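Local coordinates for protein alginate lyase (Paenibacillus sp. FPU-7, PDB 6KFN) that cleaves the polysaccharide alginate, most likely by the beta-elimination usual for alginate lyases, and is built round a right-handed parallel beta-helix, at residues Ile51-Ala56 and Asp80-Thr85; Glu110-Gly115 and His134-Gly139; Ile184-Gly189 and Ser213-Lys218; Asn259-Asp264 and Asn284-Ala289. One frame throughout, in Å; residues are numbered along the deposited sequence.

Contact 1: residues Ile51-Ala56 and Asp80-Thr85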
loop_
_atom_site.group_PDB
_atom_site.type_symbol
_atom_site.label_atom_id
_atom_site.label_comp_id
_atom_site.label_asym_id
_atom_site.label_seq_id
_atom_site.Cartn_x
_atom_site.Cartn_y
_atom_site.Cartn_z
ATOM N N ILE A 51 7.555 -0.840 19.192
ATOM C CA ILE A 51 7.285 -2.267 19.347
ATOM C C ILE A 51 7.635 -2.912 18.013
ATOM O O ILE A 51 7.149 -2.473 16.979
ATOM C CB ILE A 51 5.833 -2.561 19.763
ATOM C CG1 ILE A 51 5.454 -1.765 20.991
ATOM C CG2 ILE A 51 5.683 -4.066 20.020
ATOM C CD1 ILE A 51 4.013 -1.928 21.454
ATOM N N THR A 52 8.504 -3.926 18.022
ATOM C CA THR A 52 8.988 -4.536 16.793
ATOM C C THR A 52 8.456 -5.957 16.654
ATOM O O THR A 52 8.493 -6.736 17.605
ATOM C CB THR A 52 10.521 -4.543 16.785
ATOM O OG1 THR A 52 10.963 -3.182 16.849
ATOM C CG2 THR A 52 11.109 -5.180 15.544
ATOM N N ILE A 53 8.013 -6.292 15.435
ATOM C CA ILE A 53 7.815 -7.671 15.013
ATOM C C ILE A 53 8.685 -7.870 13.778
ATOM O O ILE A 53 8.555 -7.125 12.813
ATOM C CB ILE A 53 6.338 -7.963 14.750
ATOM C CG1 ILE A 53 6.162 -9.480 14.474
ATOM C CG2 ILE A 53 5.701 -6.975 13.874
ATOM C CD1 ILE A 53 4.693 -9.824 14.382
ATOM N N ARG A 54 9.570 -8.858 13.827
ATOM C CA ARG A 54 10.521 -9.036 12.742
ATOM C C ARG A 54 10.871 -10.491 12.570
ATOM O O ARG A 54 10.733 -11.296 13.480
ATOM C CB ARG A 54 11.778 -8.190 12.956
ATOM C CG ARG A 54 12.603 -8.622 14.151
ATOM C CD ARG A 54 13.785 -7.701 14.318
ATOM N NE ARG A 54 14.548 -8.008 15.522
ATOM C CZ ARG A 54 15.592 -8.815 15.590
ATOM N NH1 ARG A 54 16.063 -9.437 14.510
ATOM N NH2 ARG A 54 16.179 -9.023 16.754
ATOM N N SER A 55 11.393 -10.807 11.403
ATOM C CA SER A 55 11.966 -12.103 11.158
ATOM C C SER A 55 13.363 -12.152 11.803
ATOM O O SER A 55 14.115 -11.165 11.816
ATOM C CB SER A 55 11.995 -12.291 9.633
ATOM O OG SER A 55 12.350 -13.584 9.250
ATOM N N ALA A 56 13.710 -13.342 12.287
ATOM C CA ALA A 56 15.030 -13.555 12.863
ATOM C C ALA A 56 16.129 -13.383 11.827
ATOM O O ALA A 56 17.255 -13.029 12.185
ATOM C CB ALA A 56 15.119 -14.956 13.502
ATOM N N ASP A 80 0.125 2.471 17.724
ATOM C CA ASP A 80 1.123 3.335 17.125
ATOM C C ASP A 80 2.539 2.815 17.348
ATOM O O ASP A 80 2.807 2.054 18.278
ATOM C CB ASP A 80 1.044 4.750 17.745
ATOM C CG ASP A 80 -0.262 5.454 17.509
ATOM O OD1 ASP A 80 -1.051 5.080 16.619
ATOM O OD2 ASP A 80 -0.474 6.463 18.217
ATOM N N TYR A 81 3.472 3.253 16.495
ATOM C CA TYR A 81 4.897 3.026 16.724
ATOM C C TYR A 81 5.237 1.530 16.784
ATOM O O TYR A 81 5.958 1.075 17.676
ATOM C CB TYR A 81 5.410 3.795 17.949
ATOM C CG TYR A 81 5.548 5.272 17.699
ATOM C CD1 TYR A 81 6.634 5.750 16.937
ATOM C CD2 TYR A 81 4.662 6.190 18.204
ATOM C CE1 TYR A 81 6.822 7.073 16.676
ATOM C CE2 TYR A 81 4.852 7.592 17.918
ATOM C CZ TYR A 81 5.933 7.961 17.175
ATOM O OH TYR A 81 6.125 9.315 16.919
ATOM N N TRP A 82 4.780 0.813 15.761
ATOM C CA TRP A 82 5.254 -0.519 15.452
ATOM C C TRP A 82 6.260 -0.459 14.311
ATOM O O TRP A 82 6.034 0.240 13.326
ATOM C CB TRP A 82 4.094 -1.449 15.017
ATOM C CG TRP A 82 3.170 -1.793 16.139
ATOM C CD1 TRP A 82 2.250 -0.945 16.712
ATOM C CD2 TRP A 82 3.137 -3.022 16.884
ATOM N NE1 TRP A 82 1.617 -1.575 17.744
ATOM C CE2 TRP A 82 2.158 -2.839 17.899
ATOM C CE3 TRP A 82 3.805 -4.248 16.779
ATOM C CZ2 TRP A 82 1.836 -3.843 18.783
ATOM C CZ3 TRP A 82 3.472 -5.242 17.674
ATOM C CH2 TRP A 82 2.510 -5.025 18.662
ATOM N N ASN A 83 7.326 -1.246 14.427
ATOM C CA ASN A 83 8.244 -1.568 13.331
ATOM C C ASN A 83 7.996 -3.015 12.941
ATOM O O ASN A 83 8.154 -3.916 13.761
ATOM C CB ASN A 83 9.687 -1.390 13.761
ATOM C CG ASN A 83 10.051 0.070 14.027
ATOM O OD1 ASN A 83 9.337 0.991 13.588
ATOM N ND2 ASN A 83 11.176 0.292 14.682
ATOM N N ILE A 84 7.540 -3.194 11.710
ATOM C CA ILE A 84 7.175 -4.496 11.148
ATOM C C ILE A 84 8.170 -4.767 10.034
ATOM O O ILE A 84 8.158 -4.062 9.024
ATOM C CB ILE A 84 5.723 -4.457 10.634
ATOM C CG1 ILE A 84 4.759 -4.073 11.759
ATOM C CG2 ILE A 84 5.356 -5.790 10.017
ATOM C CD1 ILE A 84 3.436 -3.553 11.294
ATOM N N THR A 85 9.070 -5.747 10.234
ATOM C CA THR A 85 10.289 -5.816 9.442
ATOM C C THR A 85 10.564 -7.230 8.964
ATOM O O THR A 85 10.617 -8.170 9.753
ATOM C CB THR A 85 11.487 -5.321 10.283
ATOM O OG1 THR A 85 11.169 -4.030 10.790
ATOM C CG2 THR A 85 12.738 -5.287 9.451
HETATM O O HOH W 1 12.803 -2.150 15.143
HETATM O O HOH W 2 13.855 -9.031 10.059
#
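Strands 51-55 and 82-85 run parallel at an angle of 9°, and the two faces of the pair differ in packing. On the tight face the CG2 methyl of Ile51, held anti to its backbone N, lies over the six-membered ring of Trp82, 3.6 Å from the ring centroid and 20° off the normal, a CH-pi contact. CD1 of Ile51 reaches toward CZ2 of the same indole, while Ile53 CG2 sits at the indole edge and meets Ile84 CG1 at 3.7 Å. Main-chain bonds run from Ile51 N to Tyr81 O through to Ser55 N to Thr85 O, the last the longest at 3.2 Å, and together with this packing they join successive coils of the right-handed beta-helix. Leu14 and Leu18 of helix 11-19 pack on Ile53 and Trp82. An alanine at Trp82 removes the indole and its N-H bond to Ala43 O, and would probably loosen the packing round Ile51 and Leu18. The other face, with Thr52, Asn83, Arg54 and Thr85, is looser and partly solvent-exposed: a water bridges Thr52 and Asn83, donating to Thr52 OG1 at 2.7 Å and accepting from Asn83 ND2. Arg54 turns its guanidinium away to a salt bridge with Asp26.

Contact 2: residues Glu110-Gly115 and His134-Gly139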
loop_
_atom_site.group_PDB
_atom_site.type_symbol
_atom_site.label_atom_id
_atom_site.label_comp_id
_atom_site.label_asym_id
_atom_site.label_seq_id
_atom_site.Cartn_x
_atom_site.Cartn_y
_atom_site.Cartn_z
ATOM N N GLU A 110 7.150 -8.875 2.185
ATOM C CA GLU A 110 6.698 -9.536 0.966
ATOM C C GLU A 110 5.258 -9.968 1.215
ATOM O O GLU A 110 5.031 -10.833 2.064
ATOM C CB GLU A 110 7.621 -10.712 0.636
ATOM C CG GLU A 110 7.296 -11.401 -0.659
ATOM C CD GLU A 110 8.152 -12.623 -0.974
ATOM O OE1 GLU A 110 9.175 -12.833 -0.324
ATOM O OE2 GLU A 110 7.747 -13.375 -1.880
ATOM N N ILE A 111 4.307 -9.339 0.506
ATOM C CA ILE A 111 2.885 -9.480 0.791
ATOM C C ILE A 111 2.233 -10.011 -0.484
ATOM O O ILE A 111 2.347 -9.367 -1.534
ATOM C CB ILE A 111 2.268 -8.140 1.209
ATOM C CG1 ILE A 111 3.008 -7.588 2.431
ATOM C CG2 ILE A 111 0.775 -8.283 1.435
ATOM C CD1 ILE A 111 2.608 -6.194 2.808
ATOM N N TYR A 112 1.593 -11.179 -0.403
ATOM C CA TYR A 112 1.173 -11.842 -1.631
ATOM C C TYR A 112 0.093 -12.862 -1.350
ATOM O O TYR A 112 -0.057 -13.381 -0.240
ATOM C CB TYR A 112 2.391 -12.551 -2.304
ATOM C CG TYR A 112 3.040 -13.588 -1.399
ATOM C CD1 TYR A 112 3.960 -13.193 -0.431
ATOM C CD2 TYR A 112 2.696 -14.929 -1.432
ATOM C CE1 TYR A 112 4.522 -14.058 0.453
ATOM C CE2 TYR A 112 3.282 -15.850 -0.499
ATOM C CZ TYR A 112 4.190 -15.366 0.439
ATOM O OH TYR A 112 4.822 -16.161 1.397
ATOM N N ASP A 113 -0.635 -13.190 -2.422
ATOM C CA ASP A 113 -1.720 -14.170 -2.394
ATOM C C ASP A 113 -2.790 -13.750 -1.379
ATOM O O ASP A 113 -3.105 -14.416 -0.395
ATOM C CB ASP A 113 -1.248 -15.604 -2.194
ATOM C CG ASP A 113 -0.414 -16.124 -3.347
ATOM O OD1 ASP A 113 -0.495 -15.609 -4.468
ATOM O OD2 ASP A 113 0.348 -17.097 -3.073
ATOM N N ILE A 114 -3.369 -12.580 -1.682
ATOM C CA ILE A 114 -4.318 -11.866 -0.844
ATOM C C ILE A 114 -5.656 -11.796 -1.581
ATOM O O ILE A 114 -5.705 -11.533 -2.788
ATOM C CB ILE A 114 -3.783 -10.437 -0.544
ATOM C CG1 ILE A 114 -2.412 -10.483 0.143
ATOM C CG2 ILE A 114 -4.769 -9.650 0.268
ATOM C CD1 ILE A 114 -2.366 -11.234 1.454
ATOM N N GLY A 115 -6.750 -12.016 -0.853
ATOM C CA GLY A 115 -8.063 -12.027 -1.493
ATOM C C GLY A 115 -8.490 -10.677 -2.070
ATOM O O GLY A 115 -8.998 -10.609 -3.199
ATOM N N HIS A 134 7.662 -5.731 -1.370
ATOM C CA HIS A 134 7.081 -6.223 -2.621
ATOM C C HIS A 134 5.689 -6.727 -2.328
ATOM O O HIS A 134 5.519 -7.608 -1.473
ATOM C CB HIS A 134 7.947 -7.339 -3.200
ATOM C CG HIS A 134 7.502 -7.834 -4.557
ATOM N ND1 HIS A 134 7.961 -9.025 -5.068
ATOM C CD2 HIS A 134 6.676 -7.321 -5.488
ATOM C CE1 HIS A 134 7.441 -9.200 -6.273
ATOM N NE2 HIS A 134 6.648 -8.184 -6.549
ATOM N N ILE A 135 4.693 -6.195 -3.057
ATOM C CA ILE A 135 3.316 -6.604 -2.961
ATOM C C ILE A 135 2.916 -7.160 -4.324
ATOM O O ILE A 135 3.102 -6.481 -5.339
ATOM C CB ILE A 135 2.393 -5.422 -2.586
ATOM C CG1 ILE A 135 2.809 -4.813 -1.246
ATOM C CG2 ILE A 135 0.947 -5.841 -2.596
ATOM C CD1 ILE A 135 2.212 -3.447 -0.976
ATOM N N TYR A 136 2.372 -8.381 -4.354
ATOM C CA TYR A 136 1.991 -8.994 -5.619
ATOM C C TYR A 136 0.852 -9.966 -5.360
ATOM O O TYR A 136 0.571 -10.336 -4.222
ATOM C CB TYR A 136 3.223 -9.641 -6.314
ATOM C CG TYR A 136 3.897 -10.756 -5.561
ATOM C CD1 TYR A 136 4.843 -10.490 -4.574
ATOM C CD2 TYR A 136 3.649 -12.081 -5.879
ATOM C CE1 TYR A 136 5.500 -11.519 -3.912
ATOM C CE2 TYR A 136 4.295 -13.110 -5.228
ATOM C CZ TYR A 136 5.227 -12.844 -4.250
ATOM O OH TYR A 136 5.862 -13.884 -3.628
ATOM N N ASN A 137 0.167 -10.387 -6.432
ATOM C CA ASN A 137 -0.883 -11.408 -6.324
ATOM C C ASN A 137 -1.945 -11.023 -5.286
ATOM O O ASN A 137 -2.148 -11.698 -4.274
ATOM C CB ASN A 137 -0.302 -12.792 -6.014
ATOM C CG ASN A 137 0.445 -13.350 -7.147
ATOM O OD1 ASN A 137 0.563 -12.763 -8.202
ATOM N ND2 ASN A 137 1.061 -14.516 -6.897
ATOM N N THR A 138 -2.651 -9.934 -5.597
ATOM C CA THR A 138 -3.781 -9.444 -4.796
ATOM C C THR A 138 -5.054 -9.535 -5.612
ATOM O O THR A 138 -5.020 -9.717 -6.830
ATOM C CB THR A 138 -3.550 -8.000 -4.345
ATOM O OG1 THR A 138 -3.393 -7.188 -5.504
ATOM C CG2 THR A 138 -2.299 -7.846 -3.489
ATOM N N GLY A 139 -6.207 -9.388 -4.963
ATOM C CA GLY A 139 -7.459 -9.510 -5.665
ATOM C C GLY A 139 -7.805 -10.908 -6.099
ATOM O O GLY A 139 -8.595 -11.077 -7.050
#
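Tyr136, Ile111 and Glu110 have the most surface buried by this parallel pairing, and the phenol of Tyr136 is its hub. Its OH donates to Glu110 OE2 at 2.6 Å, and OE2, brought to the ring edge by the extended Glu110 chain, accepts on its anti lone pair. Tyr112 CB lies over the ring face, 3.5 Å from the Tyr136 centroid and 13° off the normal. Both tyrosines hold CG between backbone N and carbonyl carbon, so their rings run side by side, planes 12° apart, barely overlapping. Ile111 N donates to His134 O at 2.9 Å, Ile111 O accepts from Tyr136 N at 3.0 Å, and Ile111 CB packs on Ile135 CG1. The Asn137 amide lies beside and nearly parallel to the Asp113 carboxylate, its ND2 donating to the syn lone pair of Asp113 OD1 at 3.1 Å. The chain turns a corner at Asp113, and Asn137, in register with it, has similar backbone angles, both with positive phi. Like residues stacked in register at a corner are characteristic of the parallel beta-helix.

Contact 3: residues Ile184-Gly189 and Ser213-Lys218. With NA (sodium ion), chain B.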
loop_
_atom_site.group_PDB
_atom_site.type_symbol
_atom_site.label_atom_id
_atom_site.label_comp_id
_atom_site.label_asym_id
_atom_site.label_seq_id
_atom_site.Cartn_x
_atom_site.Cartn_y
_atom_site.Cartn_z
ATOM N N ILE A 184 -1.712 1.463 -6.444
ATOM C CA ILE A 184 -1.944 2.357 -5.327
ATOM C C ILE A 184 -3.229 3.138 -5.618
ATOM O O ILE A 184 -3.348 3.776 -6.660
ATOM C CB ILE A 184 -0.803 3.322 -5.060
ATOM C CG1 ILE A 184 0.529 2.548 -4.938
ATOM C CG2 ILE A 184 -1.069 4.155 -3.807
ATOM C CD1 ILE A 184 1.743 3.400 -4.958
ATOM N N ASP A 185 -4.178 3.075 -4.677
ATOM C CA ASP A 185 -5.444 3.819 -4.766
ATOM C C ASP A 185 -5.469 4.766 -3.584
ATOM O O ASP A 185 -5.516 4.317 -2.442
ATOM C CB ASP A 185 -6.615 2.860 -4.790
ATOM C CG ASP A 185 -7.936 3.502 -5.145
ATOM O OD1 ASP A 185 -7.968 4.692 -5.399
ATOM O OD2 ASP A 185 -8.945 2.732 -5.206
ATOM N N ILE A 186 -5.349 6.072 -3.870
ATOM C CA ILE A 186 -5.262 7.114 -2.842
ATOM C C ILE A 186 -6.644 7.753 -2.743
ATOM O O ILE A 186 -7.059 8.449 -3.673
ATOM C CB ILE A 186 -4.181 8.133 -3.199
ATOM C CG1 ILE A 186 -2.817 7.459 -3.339
ATOM C CG2 ILE A 186 -4.158 9.242 -2.162
ATOM C CD1 ILE A 186 -1.710 8.350 -3.847
ATOM N N LYS A 187 -7.366 7.504 -1.659
ATOM C CA LYS A 187 -8.750 7.920 -1.593
ATOM C C LYS A 187 -8.943 9.396 -1.271
ATOM O O LYS A 187 -8.140 10.062 -0.601
ATOM C CB LYS A 187 -9.504 7.098 -0.543
ATOM C CG LYS A 187 -9.597 5.620 -0.908
ATOM C CD LYS A 187 -10.343 5.443 -2.239
ATOM C CE LYS A 187 -10.587 4.047 -2.694
ATOM N NZ LYS A 187 -11.152 3.944 -4.063
ATOM N N GLU A 188 -10.101 9.879 -1.731
ATOM C CA GLU A 188 -10.629 11.152 -1.278
ATOM C C GLU A 188 -10.596 11.209 0.241
ATOM O O GLU A 188 -10.911 10.240 0.932
ATOM C CB GLU A 188 -12.050 11.350 -1.815
ATOM C CG GLU A 188 -13.088 10.278 -1.421
ATOM C CD GLU A 188 -13.245 9.090 -2.372
ATOM O OE1 GLU A 188 -12.250 8.665 -3.006
ATOM O OE2 GLU A 188 -14.394 8.597 -2.438
ATOM N N GLY A 189 -10.263 12.394 0.756
ATOM C CA GLY A 189 -10.165 12.642 2.186
ATOM C C GLY A 189 -8.769 12.551 2.755
ATOM O O GLY A 189 -8.526 13.075 3.836
ATOM N N SER A 213 -5.273 1.924 -14.104
ATOM C CA SER A 213 -4.055 2.716 -14.065
ATOM C C SER A 213 -3.178 2.180 -12.931
ATOM O O SER A 213 -3.654 1.458 -12.051
ATOM C CB SER A 213 -4.349 4.204 -13.856
ATOM O OG SER A 213 -5.008 4.419 -12.607
ATOM N N PHE A 214 -1.888 2.542 -12.940
ATOM C CA PHE A 214 -1.025 2.177 -11.817
ATOM C C PHE A 214 -1.491 2.805 -10.506
ATOM O O PHE A 214 -1.478 2.170 -9.456
ATOM C CB PHE A 214 0.435 2.576 -12.050
ATOM C CG PHE A 214 1.080 2.073 -13.320
ATOM C CD1 PHE A 214 1.188 0.707 -13.611
ATOM C CD2 PHE A 214 1.625 2.977 -14.216
ATOM C CE1 PHE A 214 1.809 0.295 -14.785
ATOM C CE2 PHE A 214 2.248 2.554 -15.366
ATOM C CZ PHE A 214 2.347 1.213 -15.654
ATOM N N ILE A 215 -1.805 4.106 -10.588
ATOM C CA ILE A 215 -2.212 4.879 -9.431
ATOM C C ILE A 215 -3.465 5.657 -9.820
ATOM O O ILE A 215 -3.551 6.203 -10.928
ATOM C CB ILE A 215 -1.115 5.881 -8.961
ATOM C CG1 ILE A 215 0.207 5.137 -8.732
ATOM C CG2 ILE A 215 -1.583 6.614 -7.704
ATOM C CD1 ILE A 215 1.354 6.028 -8.284
ATOM N N ASP A 216 -4.424 5.726 -8.905
ATOM C CA ASP A 216 -5.535 6.674 -8.986
ATOM C C ASP A 216 -5.434 7.570 -7.760
ATOM O O ASP A 216 -5.373 7.071 -6.642
ATOM C CB ASP A 216 -6.889 5.991 -9.046
ATOM C CG ASP A 216 -8.031 6.912 -9.452
ATOM O OD1 ASP A 216 -7.750 8.051 -9.903
ATOM O OD2 ASP A 216 -9.190 6.452 -9.334
ATOM N N VAL A 217 -5.401 8.880 -8.005
ATOM C CA VAL A 217 -5.247 9.884 -6.950
ATOM C C VAL A 217 -6.576 10.594 -6.773
ATOM O O VAL A 217 -6.996 11.358 -7.647
ATOM C CB VAL A 217 -4.157 10.906 -7.254
ATOM C CG1 VAL A 217 -4.029 11.871 -6.087
ATOM C CG2 VAL A 217 -2.833 10.230 -7.566
ATOM N N LYS A 218 -7.220 10.294 -5.682
ATOM C CA LYS A 218 -8.464 10.978 -5.282
ATOM C C LYS A 218 -8.308 11.871 -4.029
ATOM O O LYS A 218 -9.157 12.743 -3.594
ATOM C CB LYS A 218 -9.595 9.976 -5.103
ATOM C CG LYS A 218 -10.151 9.519 -6.433
ATOM C CD LYS A 218 -10.806 8.193 -6.375
ATOM C CE LYS A 218 -9.732 7.168 -6.213
ATOM N NZ LYS A 218 -10.090 5.849 -6.788
HETATM NA NA NA B . -9.744 0.807 -6.537
HETATM O O HOH W 3 -11.795 1.028 -5.249
HETATM O O HOH W 4 -10.739 -0.862 -7.941
HETATM O O HOH W 5 -10.504 2.272 -8.241
#
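Lys218 NZ is gripped by two carboxylates, Asp185 OD1 through its syn lone pair and Asp216 OD2 from above the carboxylate plane, each at 2.8 Å; Asp216 OD1 is hydrogen-bonded to His244 ND1. Asp185 OD2 takes Lys187 NZ at 2.8 Å and binds the sodium ion at 2.5 Å. Three waters share the ion, one also accepting from Lys187 NZ, and Glu147 and Glu182 complete the site. The two ammonium groups stand 3.5 Å apart as like charges, which the Asp185 carboxylate, bonded to both, and Asp216, bonded to Lys218, probably make tolerable. Lys218 reaches the cluster by a bend at chi3, its aliphatic part alongside Glu188. An alanine at Asp185 removes a sodium ligand and a partner of both lysines, and would probably leave the ammonium groups less well balanced. Farther out, backbone bonds join the strands, the straightest from Ile186 N to Asp216 O at 2.9 Å and 173°. On the face turned from the ion, Ile184 CB meets Ile215 CG1 at 4.2 Å and Ile186 CD1 bridges toward Ile215 and Val217. In the ten-strand face of the beta-helix, strands 184-186 and 215-217 lie between 149-151 and 241-243, their isoleucines packing inward on Phe200 and Ile224.

Contact 4: residues Asn259-Asp264 and Asn284-Ala289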
loop_
_atom_site.group_PDB
_atom_site.type_symbol
_atom_site.label_atom_id
_atom_site.label_comp_id
_atom_site.label_asym_id
_atom_site.label_seq_id
_atom_site.Cartn_x
_atom_site.Cartn_y
_atom_site.Cartn_z
ATOM N N ASN A 259 8.977 10.747 -12.962
ATOM C CA ASN A 259 8.541 9.370 -13.170
ATOM C C ASN A 259 8.892 8.946 -14.601
ATOM O O ASN A 259 8.931 9.783 -15.492
ATOM C CB ASN A 259 7.024 9.245 -12.965
ATOM C CG ASN A 259 6.615 9.661 -11.570
ATOM O OD1 ASN A 259 6.835 8.939 -10.607
ATOM N ND2 ASN A 259 6.025 10.847 -11.451
ATOM N N THR A 260 9.093 7.655 -14.806
ATOM C CA THR A 260 9.327 7.085 -16.113
ATOM C C THR A 260 8.313 5.984 -16.336
ATOM O O THR A 260 8.190 5.084 -15.490
ATOM C CB THR A 260 10.745 6.536 -16.228
ATOM O OG1 THR A 260 11.668 7.599 -16.023
ATOM C CG2 THR A 260 10.968 5.943 -17.619
ATOM N N VAL A 261 7.585 6.060 -17.434
ATOM C CA VAL A 261 6.566 5.080 -17.732
ATOM C C VAL A 261 6.731 4.532 -19.130
ATOM O O VAL A 261 6.949 5.260 -20.099
ATOM C CB VAL A 261 5.149 5.641 -17.466
ATOM C CG1 VAL A 261 4.952 5.932 -15.972
ATOM C CG2 VAL A 261 4.841 6.889 -18.291
ATOM N N TYR A 262 6.563 3.208 -19.220
ATOM C CA TYR A 262 6.697 2.432 -20.443
ATOM C C TYR A 262 5.304 1.944 -20.790
ATOM O O TYR A 262 4.797 0.977 -20.194
ATOM C CB TYR A 262 7.692 1.275 -20.235
ATOM C CG TYR A 262 9.073 1.723 -19.892
ATOM C CD1 TYR A 262 9.999 2.031 -20.887
ATOM C CD2 TYR A 262 9.474 1.893 -18.569
ATOM C CE1 TYR A 262 11.253 2.501 -20.588
ATOM C CE2 TYR A 262 10.716 2.364 -18.251
ATOM C CZ TYR A 262 11.635 2.663 -19.262
ATOM O OH TYR A 262 12.881 3.140 -18.985
ATOM N N LEU A 263 4.662 2.641 -21.733
ATOM C CA LEU A 263 3.245 2.508 -22.017
ATOM C C LEU A 263 2.917 1.848 -23.355
ATOM O O LEU A 263 1.747 1.787 -23.717
ATOM C CB LEU A 263 2.550 3.861 -21.901
ATOM C CG LEU A 263 2.661 4.502 -20.505
ATOM C CD1 LEU A 263 2.003 5.882 -20.501
ATOM C CD2 LEU A 263 2.133 3.630 -19.404
ATOM N N ASP A 264 3.944 1.336 -24.065
ATOM C CA ASP A 264 3.824 0.465 -25.228
ATOM C C ASP A 264 3.393 1.163 -26.517
ATOM O O ASP A 264 3.998 0.926 -27.572
ATOM C CB ASP A 264 2.905 -0.733 -24.985
ATOM C CG ASP A 264 3.307 -1.482 -23.737
ATOM O OD1 ASP A 264 4.456 -1.992 -23.698
ATOM O OD2 ASP A 264 2.516 -1.542 -22.790
ATOM N N ASN A 284 8.777 14.109 -16.196
ATOM C CA ASN A 284 8.324 12.747 -16.444
ATOM C C ASN A 284 8.750 12.339 -17.851
ATOM O O ASN A 284 8.820 13.156 -18.761
ATOM C CB ASN A 284 6.821 12.638 -16.286
ATOM C CG ASN A 284 6.374 13.045 -14.896
ATOM O OD1 ASN A 284 6.756 12.413 -13.905
ATOM N ND2 ASN A 284 5.563 14.079 -14.797
ATOM N N GLN A 285 9.085 11.072 -18.005
ATOM C CA GLN A 285 9.537 10.490 -19.257
ATOM C C GLN A 285 8.571 9.397 -19.669
ATOM O O GLN A 285 8.248 8.521 -18.879
ATOM C CB GLN A 285 10.940 9.919 -19.091
ATOM C CG GLN A 285 12.006 10.951 -18.826
ATOM C CD GLN A 285 13.398 10.357 -18.588
ATOM O OE1 GLN A 285 14.028 10.624 -17.566
ATOM N NE2 GLN A 285 13.888 9.566 -19.542
ATOM N N ARG A 286 8.151 9.450 -20.915
ATOM C CA ARG A 286 7.193 8.497 -21.486
ATOM C C ARG A 286 7.873 7.729 -22.620
ATOM O O ARG A 286 8.523 8.363 -23.480
ATOM C CB ARG A 286 5.982 9.230 -22.067
ATOM C CG ARG A 286 4.823 8.316 -22.435
ATOM C CD ARG A 286 3.903 8.966 -23.444
ATOM N NE ARG A 286 2.631 8.266 -23.575
ATOM C CZ ARG A 286 2.467 7.135 -24.233
ATOM N NH1 ARG A 286 1.289 6.574 -24.296
ATOM N NH2 ARG A 286 3.461 6.519 -24.827
ATOM N N TYR A 287 7.660 6.425 -22.679
ATOM C CA TYR A 287 8.082 5.588 -23.785
ATOM C C TYR A 287 6.874 4.801 -24.258
ATOM O O TYR A 287 6.147 4.262 -23.426
ATOM C CB TYR A 287 9.146 4.602 -23.325
ATOM C CG TYR A 287 10.397 5.238 -22.866
ATOM C CD1 TYR A 287 10.587 5.668 -21.555
ATOM C CD2 TYR A 287 11.448 5.408 -23.733
ATOM C CE1 TYR A 287 11.759 6.205 -21.146
ATOM C CE2 TYR A 287 12.634 5.961 -23.319
ATOM C CZ TYR A 287 12.768 6.346 -22.040
ATOM O OH TYR A 287 13.956 6.895 -21.577
ATOM N N PRO A 288 6.658 4.633 -25.571
ATOM C CA PRO A 288 7.257 5.418 -26.654
ATOM C C PRO A 288 6.731 6.873 -26.557
ATOM O O PRO A 288 6.074 7.271 -25.591
ATOM C CB PRO A 288 6.724 4.705 -27.892
ATOM C CG PRO A 288 5.338 4.261 -27.480
ATOM C CD PRO A 288 5.544 3.786 -26.054
ATOM N N ALA A 289 7.003 7.667 -27.588
ATOM C CA ALA A 289 6.340 8.954 -27.691
ATOM C C ALA A 289 4.830 8.750 -27.685
ATOM O O ALA A 289 4.305 7.766 -28.213
ATOM C CB ALA A 289 6.747 9.615 -29.013
HETATM O O HOH W 6 11.873 10.854 -15.613
HETATM O O HOH W 7 14.207 7.543 -16.846
HETATM O O HOH W 8 15.096 3.884 -20.417
HETATM O O HOH W 9 6.869 1.121 -23.603
#
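Backbone hydrogen bonds define the register: Gln285 N to Asn259 O, Val261 N to Gln285 O, Tyr287 N to Val261 O and Leu263 N to Tyr287 O, the last at 2.8 Å and 171°. At the start of the segments Asn284 OD1 accepts twice. Asn259 N meets it in the carbonyl plane, on a lone pair, at 2.9 Å; Asn259 ND2 arrives from above that plane at 3.0 Å. The two amides, 12° apart, lie side by side, and Asn259 and Asn284 also bond to Ile224 O and Phe256 O. Aromatic contact follows on the outer face: the Tyr262 and Tyr287 rings are 13° from parallel with centroids 4.8 Å apart, slid so that CE1 of Tyr262 lies over the Tyr287 face, 3.4 Å from Tyr287 CD1. Thr260 CG2 touches the edge of the same ring. Across the sheet, Leu263 CB and CD1 lie over one face of the Arg286 guanidinium, whose NH2 donates to Pro288 O at 2.8 Å; NE and NH1 bond Asn291, Gln265 and Pro268 carbonyls. Water joins Thr260 OG1 to Gln285 OE1. Asparagines and tyrosines stacked on their counterparts in the next coil are familiar features of the parallel beta-helix.

How the contacts relate
All four contacts join parallel strands of successive coils. Contact 3 belongs to the ten-strand face and is wholly buried; contacts 1, 2 and 4 lie on other faces of the helix and are only partly buried, contact 4 having the most exposed residues. Their chemistry follows place: contact 1, near the N-terminal end, relies on aliphatic and indole packing, contact 2 on a tyrosine-carboxylate bond beside the strands and an amide-carboxylate pair (Asp113, Asn137) at the corner, contact 3 on buried charges and sodium, contact 4 on stacked amides and surface tyrosines. Contacts 3 and 4 touch, Phe214 CE2 to Leu263 CD2 at 4.2 Å, whereas contacts 1 and 4 have centres about 37 Å apart.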